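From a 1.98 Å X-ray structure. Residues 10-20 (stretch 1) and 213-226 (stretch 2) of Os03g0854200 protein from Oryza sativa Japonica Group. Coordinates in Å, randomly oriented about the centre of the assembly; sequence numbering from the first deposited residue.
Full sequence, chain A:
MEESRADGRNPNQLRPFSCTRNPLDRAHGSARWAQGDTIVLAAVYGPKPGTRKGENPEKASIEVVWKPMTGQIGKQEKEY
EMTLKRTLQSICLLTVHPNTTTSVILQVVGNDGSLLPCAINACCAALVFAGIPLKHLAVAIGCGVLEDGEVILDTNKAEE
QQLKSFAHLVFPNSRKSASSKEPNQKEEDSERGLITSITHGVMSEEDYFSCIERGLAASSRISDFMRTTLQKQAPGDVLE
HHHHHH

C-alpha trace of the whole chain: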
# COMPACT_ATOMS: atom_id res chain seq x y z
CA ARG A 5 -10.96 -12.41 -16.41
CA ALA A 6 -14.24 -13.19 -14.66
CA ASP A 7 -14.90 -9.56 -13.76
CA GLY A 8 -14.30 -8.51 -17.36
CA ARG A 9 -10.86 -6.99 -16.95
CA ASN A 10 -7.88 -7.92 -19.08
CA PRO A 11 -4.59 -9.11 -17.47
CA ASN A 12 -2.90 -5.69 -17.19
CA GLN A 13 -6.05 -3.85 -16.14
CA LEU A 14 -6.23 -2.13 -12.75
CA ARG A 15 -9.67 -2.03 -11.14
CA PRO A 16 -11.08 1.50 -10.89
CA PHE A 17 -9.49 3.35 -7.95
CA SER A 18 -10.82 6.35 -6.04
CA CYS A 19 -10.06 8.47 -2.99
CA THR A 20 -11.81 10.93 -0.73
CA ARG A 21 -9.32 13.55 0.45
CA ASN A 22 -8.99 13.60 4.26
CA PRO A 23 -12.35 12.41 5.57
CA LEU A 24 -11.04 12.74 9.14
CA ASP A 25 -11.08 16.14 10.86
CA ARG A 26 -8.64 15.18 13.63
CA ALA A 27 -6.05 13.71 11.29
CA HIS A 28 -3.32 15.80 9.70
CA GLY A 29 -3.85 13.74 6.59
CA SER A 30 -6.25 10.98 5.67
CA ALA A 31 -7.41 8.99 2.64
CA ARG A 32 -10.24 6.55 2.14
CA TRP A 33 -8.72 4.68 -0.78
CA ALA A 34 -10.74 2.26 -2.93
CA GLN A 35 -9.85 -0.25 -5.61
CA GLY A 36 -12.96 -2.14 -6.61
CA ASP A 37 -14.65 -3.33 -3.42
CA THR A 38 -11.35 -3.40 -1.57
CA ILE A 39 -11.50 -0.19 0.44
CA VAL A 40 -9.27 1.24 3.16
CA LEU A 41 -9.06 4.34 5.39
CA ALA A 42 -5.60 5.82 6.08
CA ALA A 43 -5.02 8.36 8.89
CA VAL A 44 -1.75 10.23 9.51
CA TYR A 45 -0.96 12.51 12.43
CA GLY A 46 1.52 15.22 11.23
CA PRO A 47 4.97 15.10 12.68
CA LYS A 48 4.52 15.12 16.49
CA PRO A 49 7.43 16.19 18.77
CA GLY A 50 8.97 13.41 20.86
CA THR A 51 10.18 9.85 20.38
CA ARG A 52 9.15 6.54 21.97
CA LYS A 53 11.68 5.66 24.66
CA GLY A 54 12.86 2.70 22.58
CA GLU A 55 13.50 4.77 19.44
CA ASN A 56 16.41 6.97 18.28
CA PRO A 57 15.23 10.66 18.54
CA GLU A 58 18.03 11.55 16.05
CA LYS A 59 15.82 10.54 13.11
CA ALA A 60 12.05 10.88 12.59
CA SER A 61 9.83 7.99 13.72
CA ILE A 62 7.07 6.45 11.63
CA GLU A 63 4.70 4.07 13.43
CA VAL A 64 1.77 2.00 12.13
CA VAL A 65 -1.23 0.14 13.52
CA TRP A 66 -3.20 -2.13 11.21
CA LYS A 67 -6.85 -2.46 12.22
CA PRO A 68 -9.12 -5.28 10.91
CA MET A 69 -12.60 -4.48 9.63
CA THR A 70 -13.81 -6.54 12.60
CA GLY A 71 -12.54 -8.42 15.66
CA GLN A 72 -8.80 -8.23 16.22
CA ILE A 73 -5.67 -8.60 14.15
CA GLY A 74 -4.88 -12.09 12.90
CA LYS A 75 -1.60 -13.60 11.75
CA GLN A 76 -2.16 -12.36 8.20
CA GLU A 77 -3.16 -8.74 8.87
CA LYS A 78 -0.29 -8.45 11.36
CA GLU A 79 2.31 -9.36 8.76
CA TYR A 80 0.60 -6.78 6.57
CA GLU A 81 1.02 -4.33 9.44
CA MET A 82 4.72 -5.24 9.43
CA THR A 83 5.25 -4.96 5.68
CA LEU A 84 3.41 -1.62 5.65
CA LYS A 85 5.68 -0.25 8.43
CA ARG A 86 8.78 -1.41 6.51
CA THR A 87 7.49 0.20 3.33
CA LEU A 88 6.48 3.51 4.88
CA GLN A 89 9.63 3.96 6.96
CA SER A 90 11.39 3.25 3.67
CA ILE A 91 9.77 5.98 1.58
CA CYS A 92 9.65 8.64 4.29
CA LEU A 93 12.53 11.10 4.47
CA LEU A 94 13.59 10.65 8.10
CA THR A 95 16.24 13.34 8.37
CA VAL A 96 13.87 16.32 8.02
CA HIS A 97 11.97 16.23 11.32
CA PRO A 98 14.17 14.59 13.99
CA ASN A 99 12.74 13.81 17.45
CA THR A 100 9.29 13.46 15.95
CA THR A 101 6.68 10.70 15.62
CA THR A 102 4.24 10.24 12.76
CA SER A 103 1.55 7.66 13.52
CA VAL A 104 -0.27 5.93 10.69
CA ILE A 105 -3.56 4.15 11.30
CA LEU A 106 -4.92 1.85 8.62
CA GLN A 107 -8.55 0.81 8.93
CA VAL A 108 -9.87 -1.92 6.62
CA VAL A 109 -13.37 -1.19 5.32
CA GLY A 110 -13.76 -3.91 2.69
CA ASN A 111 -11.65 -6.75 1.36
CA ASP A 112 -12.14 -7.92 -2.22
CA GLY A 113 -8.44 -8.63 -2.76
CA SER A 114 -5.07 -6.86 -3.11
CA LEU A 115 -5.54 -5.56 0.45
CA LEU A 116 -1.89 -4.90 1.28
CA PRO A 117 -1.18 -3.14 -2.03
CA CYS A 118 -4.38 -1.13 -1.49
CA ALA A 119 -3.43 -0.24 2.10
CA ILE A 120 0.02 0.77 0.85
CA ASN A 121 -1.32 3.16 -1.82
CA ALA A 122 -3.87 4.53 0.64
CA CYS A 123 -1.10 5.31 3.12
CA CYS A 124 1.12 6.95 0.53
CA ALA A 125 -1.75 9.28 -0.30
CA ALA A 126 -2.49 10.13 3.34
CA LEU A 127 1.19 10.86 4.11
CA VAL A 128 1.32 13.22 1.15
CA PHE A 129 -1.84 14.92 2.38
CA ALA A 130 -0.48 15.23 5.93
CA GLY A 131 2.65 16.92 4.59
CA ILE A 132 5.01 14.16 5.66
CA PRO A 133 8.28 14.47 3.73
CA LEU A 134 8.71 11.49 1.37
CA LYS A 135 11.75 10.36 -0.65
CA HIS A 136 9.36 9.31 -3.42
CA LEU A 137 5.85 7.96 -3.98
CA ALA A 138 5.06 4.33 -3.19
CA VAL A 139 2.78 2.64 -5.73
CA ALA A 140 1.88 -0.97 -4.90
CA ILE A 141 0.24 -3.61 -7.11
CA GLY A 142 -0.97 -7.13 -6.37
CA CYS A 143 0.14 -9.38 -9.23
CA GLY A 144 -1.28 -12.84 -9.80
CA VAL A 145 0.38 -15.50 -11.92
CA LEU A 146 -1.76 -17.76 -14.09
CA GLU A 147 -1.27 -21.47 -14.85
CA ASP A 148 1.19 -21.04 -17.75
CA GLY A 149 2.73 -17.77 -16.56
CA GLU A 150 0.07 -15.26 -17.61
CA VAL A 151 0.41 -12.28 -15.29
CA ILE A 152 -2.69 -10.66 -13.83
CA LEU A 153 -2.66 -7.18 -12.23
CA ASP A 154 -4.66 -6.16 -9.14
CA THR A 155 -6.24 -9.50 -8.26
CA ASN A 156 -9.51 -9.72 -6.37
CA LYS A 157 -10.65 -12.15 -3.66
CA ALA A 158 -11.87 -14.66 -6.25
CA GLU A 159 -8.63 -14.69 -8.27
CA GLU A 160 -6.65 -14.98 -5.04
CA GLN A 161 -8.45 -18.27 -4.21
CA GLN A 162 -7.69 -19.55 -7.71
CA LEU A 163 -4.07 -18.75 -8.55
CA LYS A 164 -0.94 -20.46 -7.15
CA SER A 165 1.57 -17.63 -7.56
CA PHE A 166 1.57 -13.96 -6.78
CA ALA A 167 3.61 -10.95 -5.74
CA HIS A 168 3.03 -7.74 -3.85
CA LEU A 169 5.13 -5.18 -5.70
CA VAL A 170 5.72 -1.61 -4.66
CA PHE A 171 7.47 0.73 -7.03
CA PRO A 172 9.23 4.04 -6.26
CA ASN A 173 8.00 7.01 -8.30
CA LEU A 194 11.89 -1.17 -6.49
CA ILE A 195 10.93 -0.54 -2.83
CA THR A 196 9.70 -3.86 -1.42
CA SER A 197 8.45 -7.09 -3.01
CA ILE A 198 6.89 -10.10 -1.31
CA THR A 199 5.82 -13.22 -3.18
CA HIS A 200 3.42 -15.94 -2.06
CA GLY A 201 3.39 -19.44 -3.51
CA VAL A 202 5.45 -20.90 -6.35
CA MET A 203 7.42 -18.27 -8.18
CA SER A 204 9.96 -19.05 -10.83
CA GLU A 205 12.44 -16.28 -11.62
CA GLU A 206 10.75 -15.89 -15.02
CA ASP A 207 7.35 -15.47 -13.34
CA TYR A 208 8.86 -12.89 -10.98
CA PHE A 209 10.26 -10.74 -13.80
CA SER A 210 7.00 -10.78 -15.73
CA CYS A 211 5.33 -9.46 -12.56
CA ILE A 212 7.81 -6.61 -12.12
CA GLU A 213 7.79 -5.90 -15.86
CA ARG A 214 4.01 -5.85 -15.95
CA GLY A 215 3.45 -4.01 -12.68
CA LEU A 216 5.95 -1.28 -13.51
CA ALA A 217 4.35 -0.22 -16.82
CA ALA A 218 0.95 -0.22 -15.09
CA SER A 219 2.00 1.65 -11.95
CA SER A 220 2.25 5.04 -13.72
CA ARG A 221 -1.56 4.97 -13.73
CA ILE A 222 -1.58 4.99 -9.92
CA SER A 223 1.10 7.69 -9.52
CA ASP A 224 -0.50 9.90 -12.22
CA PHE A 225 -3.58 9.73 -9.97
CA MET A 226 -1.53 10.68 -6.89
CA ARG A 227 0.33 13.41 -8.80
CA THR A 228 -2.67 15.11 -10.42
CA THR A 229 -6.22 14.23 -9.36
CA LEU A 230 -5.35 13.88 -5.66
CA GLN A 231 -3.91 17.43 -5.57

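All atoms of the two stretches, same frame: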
# COMPACT_ATOMS: atom_id res chain seq x y z
N ASN A 10 -8.97 -7.19 -18.46
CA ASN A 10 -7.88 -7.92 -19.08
C ASN A 10 -6.66 -7.92 -18.15
O ASN A 10 -6.56 -7.08 -17.25
CB ASN A 10 -7.55 -7.37 -20.47
CG ASN A 10 -7.06 -5.93 -20.44
OD1 ASN A 10 -6.09 -5.61 -19.75
ND2 ASN A 10 -7.73 -5.06 -21.19
N PRO A 11 -5.74 -8.88 -18.36
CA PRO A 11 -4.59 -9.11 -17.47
C PRO A 11 -3.90 -7.86 -16.90
O PRO A 11 -3.62 -7.85 -15.71
CB PRO A 11 -3.65 -9.91 -18.36
CG PRO A 11 -4.58 -10.75 -19.16
CD PRO A 11 -5.77 -9.87 -19.45
N ASN A 12 -3.63 -6.84 -17.71
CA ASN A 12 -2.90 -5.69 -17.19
C ASN A 12 -3.79 -4.57 -16.67
O ASN A 12 -3.31 -3.47 -16.38
CB ASN A 12 -1.89 -5.14 -18.22
CG ASN A 12 -2.56 -4.44 -19.39
OD1 ASN A 12 -3.36 -3.53 -19.21
ND2 ASN A 12 -2.22 -4.87 -20.61
N GLN A 13 -5.08 -4.86 -16.53
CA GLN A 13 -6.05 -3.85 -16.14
C GLN A 13 -6.19 -3.71 -14.62
O GLN A 13 -6.47 -4.68 -13.92
CB GLN A 13 -7.41 -4.14 -16.77
CG GLN A 13 -8.36 -2.94 -16.80
CD GLN A 13 -9.49 -3.13 -17.80
OE1 GLN A 13 -9.50 -4.10 -18.57
NE2 GLN A 13 -10.45 -2.20 -17.79
N LEU A 14 -5.99 -2.48 -14.14
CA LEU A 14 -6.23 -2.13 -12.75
C LEU A 14 -7.72 -1.85 -12.54
O LEU A 14 -8.38 -1.23 -13.38
CB LEU A 14 -5.41 -0.90 -12.36
CG LEU A 14 -3.90 -1.00 -12.59
CD1 LEU A 14 -3.20 0.33 -12.29
CD2 LEU A 14 -3.32 -2.12 -11.74
N ARG A 15 -8.27 -2.32 -11.42
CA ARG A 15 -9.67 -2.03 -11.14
C ARG A 15 -9.79 -0.53 -10.88
O ARG A 15 -8.79 0.12 -10.56
CB ARG A 15 -10.19 -2.88 -9.98
CG ARG A 15 -9.81 -2.38 -8.61
CD ARG A 15 -9.13 -3.48 -7.79
NE ARG A 15 -10.01 -4.54 -7.33
CZ ARG A 15 -9.74 -5.31 -6.28
NH1 ARG A 15 -8.61 -5.15 -5.61
NH2 ARG A 15 -10.60 -6.24 -5.90
N PRO A 16 -10.99 0.04 -11.06
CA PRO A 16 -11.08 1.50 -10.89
C PRO A 16 -10.74 1.91 -9.46
O PRO A 16 -11.32 1.36 -8.52
CB PRO A 16 -12.55 1.79 -11.21
CG PRO A 16 -13.01 0.60 -12.04
CD PRO A 16 -12.26 -0.57 -11.47
N PHE A 17 -9.81 2.84 -9.28
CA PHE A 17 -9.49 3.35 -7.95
C PHE A 17 -10.07 4.75 -7.71
O PHE A 17 -10.42 5.47 -8.65
CB PHE A 17 -7.99 3.34 -7.65
CG PHE A 17 -7.14 3.79 -8.81
CD1 PHE A 17 -6.82 2.91 -9.83
CD2 PHE A 17 -6.66 5.08 -8.87
CE1 PHE A 17 -6.04 3.31 -10.90
CE2 PHE A 17 -5.89 5.50 -9.94
CZ PHE A 17 -5.57 4.61 -10.95
N SER A 18 -10.17 5.11 -6.44
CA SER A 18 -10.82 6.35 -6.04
C SER A 18 -10.30 6.77 -4.68
O SER A 18 -9.70 5.96 -3.98
CB SER A 18 -12.33 6.14 -5.96
OG SER A 18 -12.67 5.11 -5.05
N CYS A 19 -10.53 8.02 -4.30
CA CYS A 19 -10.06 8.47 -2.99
C CYS A 19 -10.76 9.74 -2.53
O CYS A 19 -10.76 10.75 -3.23
CB CYS A 19 -8.54 8.69 -2.99
SG CYS A 19 -7.87 9.23 -1.40
N THR A 20 -11.36 9.70 -1.35
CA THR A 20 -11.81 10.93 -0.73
C THR A 20 -10.68 11.52 0.09
O THR A 20 -10.15 10.88 1.00
CB THR A 20 -13.05 10.73 0.14
OG1 THR A 20 -13.08 11.74 1.16
CG2 THR A 20 -13.03 9.38 0.77
N GLU A 213 7.94 -6.50 -14.54
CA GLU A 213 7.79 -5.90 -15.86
C GLU A 213 6.38 -5.35 -16.05
O GLU A 213 6.18 -4.22 -16.48
CB GLU A 213 8.06 -6.94 -16.94
CG GLU A 213 7.41 -6.62 -18.28
CD GLU A 213 6.92 -7.85 -19.02
OE1 GLU A 213 7.75 -8.74 -19.33
OE2 GLU A 213 5.70 -7.92 -19.30
N ARG A 214 5.40 -6.19 -15.74
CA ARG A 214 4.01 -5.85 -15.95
C ARG A 214 3.59 -4.75 -14.98
O ARG A 214 3.05 -3.73 -15.39
CB ARG A 214 3.14 -7.10 -15.76
CG ARG A 214 1.75 -7.00 -16.34
CD ARG A 214 1.79 -7.15 -17.84
NE ARG A 214 0.47 -7.02 -18.45
CZ ARG A 214 -0.37 -8.03 -18.64
NH1 ARG A 214 -0.02 -9.26 -18.27
NH2 ARG A 214 -1.55 -7.82 -19.21
N GLY A 215 3.84 -4.97 -13.69
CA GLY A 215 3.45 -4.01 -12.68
C GLY A 215 4.01 -2.63 -12.95
O GLY A 215 3.29 -1.64 -12.88
N LEU A 216 5.29 -2.56 -13.26
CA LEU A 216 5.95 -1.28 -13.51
C LEU A 216 5.21 -0.42 -14.53
O LEU A 216 4.84 0.71 -14.24
CB LEU A 216 7.38 -1.50 -13.99
CG LEU A 216 8.19 -0.22 -14.16
CD1 LEU A 216 8.56 0.37 -12.81
CD2 LEU A 216 9.44 -0.49 -14.99
N ALA A 217 5.00 -0.96 -15.73
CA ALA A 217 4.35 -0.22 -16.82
C ALA A 217 2.89 0.12 -16.54
O ALA A 217 2.30 0.95 -17.23
CB ALA A 217 4.47 -0.99 -18.13
N ALA A 218 2.31 -0.53 -15.53
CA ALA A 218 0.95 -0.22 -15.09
C ALA A 218 0.93 0.83 -13.99
O ALA A 218 -0.01 1.61 -13.89
CB ALA A 218 0.26 -1.49 -14.61
N SER A 219 1.97 0.83 -13.17
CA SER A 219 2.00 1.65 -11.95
C SER A 219 1.85 3.15 -12.20
O SER A 219 1.27 3.86 -11.38
CB SER A 219 3.26 1.35 -11.12
OG SER A 219 4.46 1.57 -11.84
N SER A 220 2.36 3.63 -13.34
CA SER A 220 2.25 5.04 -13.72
C SER A 220 0.80 5.53 -13.67
O SER A 220 0.56 6.71 -13.50
CB SER A 220 2.82 5.27 -15.12
OG SER A 220 1.93 4.78 -16.11
N ARG A 221 -0.15 4.61 -13.85
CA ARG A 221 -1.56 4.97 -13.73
C ARG A 221 -1.90 5.40 -12.30
O ARG A 221 -2.64 6.36 -12.09
CB ARG A 221 -2.47 3.81 -14.17
CG ARG A 221 -2.66 3.72 -15.68
CD ARG A 221 -3.73 2.70 -16.07
NE ARG A 221 -3.80 2.49 -17.51
CZ ARG A 221 -4.64 3.11 -18.34
NH1 ARG A 221 -5.50 4.00 -17.87
NH2 ARG A 221 -4.62 2.85 -19.64
N ILE A 222 -1.34 4.69 -11.32
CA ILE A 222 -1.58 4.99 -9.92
C ILE A 222 -0.89 6.28 -9.46
O ILE A 222 -1.47 7.08 -8.73
CB ILE A 222 -1.14 3.84 -8.99
CG1 ILE A 222 -1.92 2.56 -9.29
CG2 ILE A 222 -1.34 4.23 -7.54
CD1 ILE A 222 -1.36 1.35 -8.58
N SER A 223 0.36 6.47 -9.89
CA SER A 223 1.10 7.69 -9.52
C SER A 223 0.60 8.95 -10.26
O SER A 223 0.66 10.04 -9.71
CB SER A 223 2.61 7.49 -9.67
OG SER A 223 2.99 7.24 -11.01
N ASP A 224 0.11 8.79 -11.49
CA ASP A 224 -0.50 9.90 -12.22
C ASP A 224 -1.75 10.38 -11.48
O ASP A 224 -2.11 11.55 -11.53
CB ASP A 224 -0.89 9.49 -13.65
CG ASP A 224 0.31 9.26 -14.58
OD1 ASP A 224 1.46 9.57 -14.20
OD2 ASP A 224 0.09 8.77 -15.71
N PHE A 225 -2.42 9.45 -10.81
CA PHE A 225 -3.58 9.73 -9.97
C PHE A 225 -3.15 10.52 -8.72
O PHE A 225 -3.72 11.58 -8.40
CB PHE A 225 -4.25 8.41 -9.58
CG PHE A 225 -5.51 8.55 -8.75
CD1 PHE A 225 -6.65 9.15 -9.28
CD2 PHE A 225 -5.57 8.04 -7.46
CE1 PHE A 225 -7.81 9.26 -8.53
CE2 PHE A 225 -6.73 8.15 -6.71
CZ PHE A 225 -7.85 8.77 -7.24
N MET A 226 -2.14 9.99 -8.02
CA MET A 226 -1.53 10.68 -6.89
C MET A 226 -0.98 12.06 -7.27
O MET A 226 -1.15 13.02 -6.52
CB MET A 226 -0.40 9.84 -6.30
CG MET A 226 -0.85 8.55 -5.62
SD MET A 226 0.52 7.55 -4.99
CE MET A 226 -0.36 6.15 -4.32

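A short extended segment can pack along a helix without sharing a single clear hydrogen bond with it, provided that side chains projecting at intervals from the segment meet those on one flank of the helix. The contact between residues 10-20 and 213-226 of this rice protein illustrates the principle. The first stretch opens with a type I beta turn from Asn 10 to Gln 13, closed by a backbone hydrogen bond from Gln 13 N to Asn 10 O (2.8 Å). The side chain of Gln 13 folds back on the same turn, where its OE1 accepts a hydrogen bond from Asn 10 N at 3.1 Å. A loop then leads into a strand at Phe 17. The second stretch is helical and belongs to a longer helix, but it is kinked where the N atoms of Arg 221 and Ile 222 make no bond to the turn before. Arg 221 N instead bonds Ala 218 O at 3.0 Å, and Ile 222 N makes a weak bond to Ser 219 O at 2.7 Å, both contacts three residues back. Strand and helix run in nearly the same direction, their axes 21° apart and 10.4 Å from each other at closest approach. That spacing leaves room for side chains between the two backbones, which come nearer at the turn, where the CA atoms of Asn 12 and Ala 218 lie 7.0 Å apart.

The side chains divide this interface into a polar end and an apolar end. At the turn, Arg 214 reaches across from the helix and lays its guanidinium beside the backbone, with Pro 11 O over one face. Arg 214 NH2 lies 3.1 Å from Pro 11 CB and 2.7 Å from Asn 12 N; the geometry does not settle the nature of the latter approach. Farther along, Leu 14 points toward the helix and its CD1 serves several neighbours at once, lying 3.8 Å from Ala 218 O, 4.0 Å from Arg 221 CB and 4.0 Å from Ile 222 CG1. The methyl group thus rests against both backbone and side chains around the kink.

Phe 17 has the largest area covered by the other stretch, and its ring makes the most distinctive contact. It turns an edge to the face of Phe 225, with ring centroids 4.8 Å apart and planes at 79°; Phe 17 CE2 approaches Phe 225 CG to 3.3 Å. Such an arrangement sets the slightly positive hydrogens of one ring against the electron-rich face of the other. The edge of the Phe 17 ring also meets the backbone, with Phe 17 CZ 3.6 Å from Arg 221 O, while Phe 17 CE1 lies 4.5 Å from Ile 222 CG1. Beyond it the strand alternates: Ser 18 directs its CB away from the helix, yet its CA remains 4.0 Å from Phe 225 CZ, and Cys 19 turns back toward the helix, placing CB 4.2 Å from Phe 225 CE2. Phe 225 therefore receives three successive strand residues.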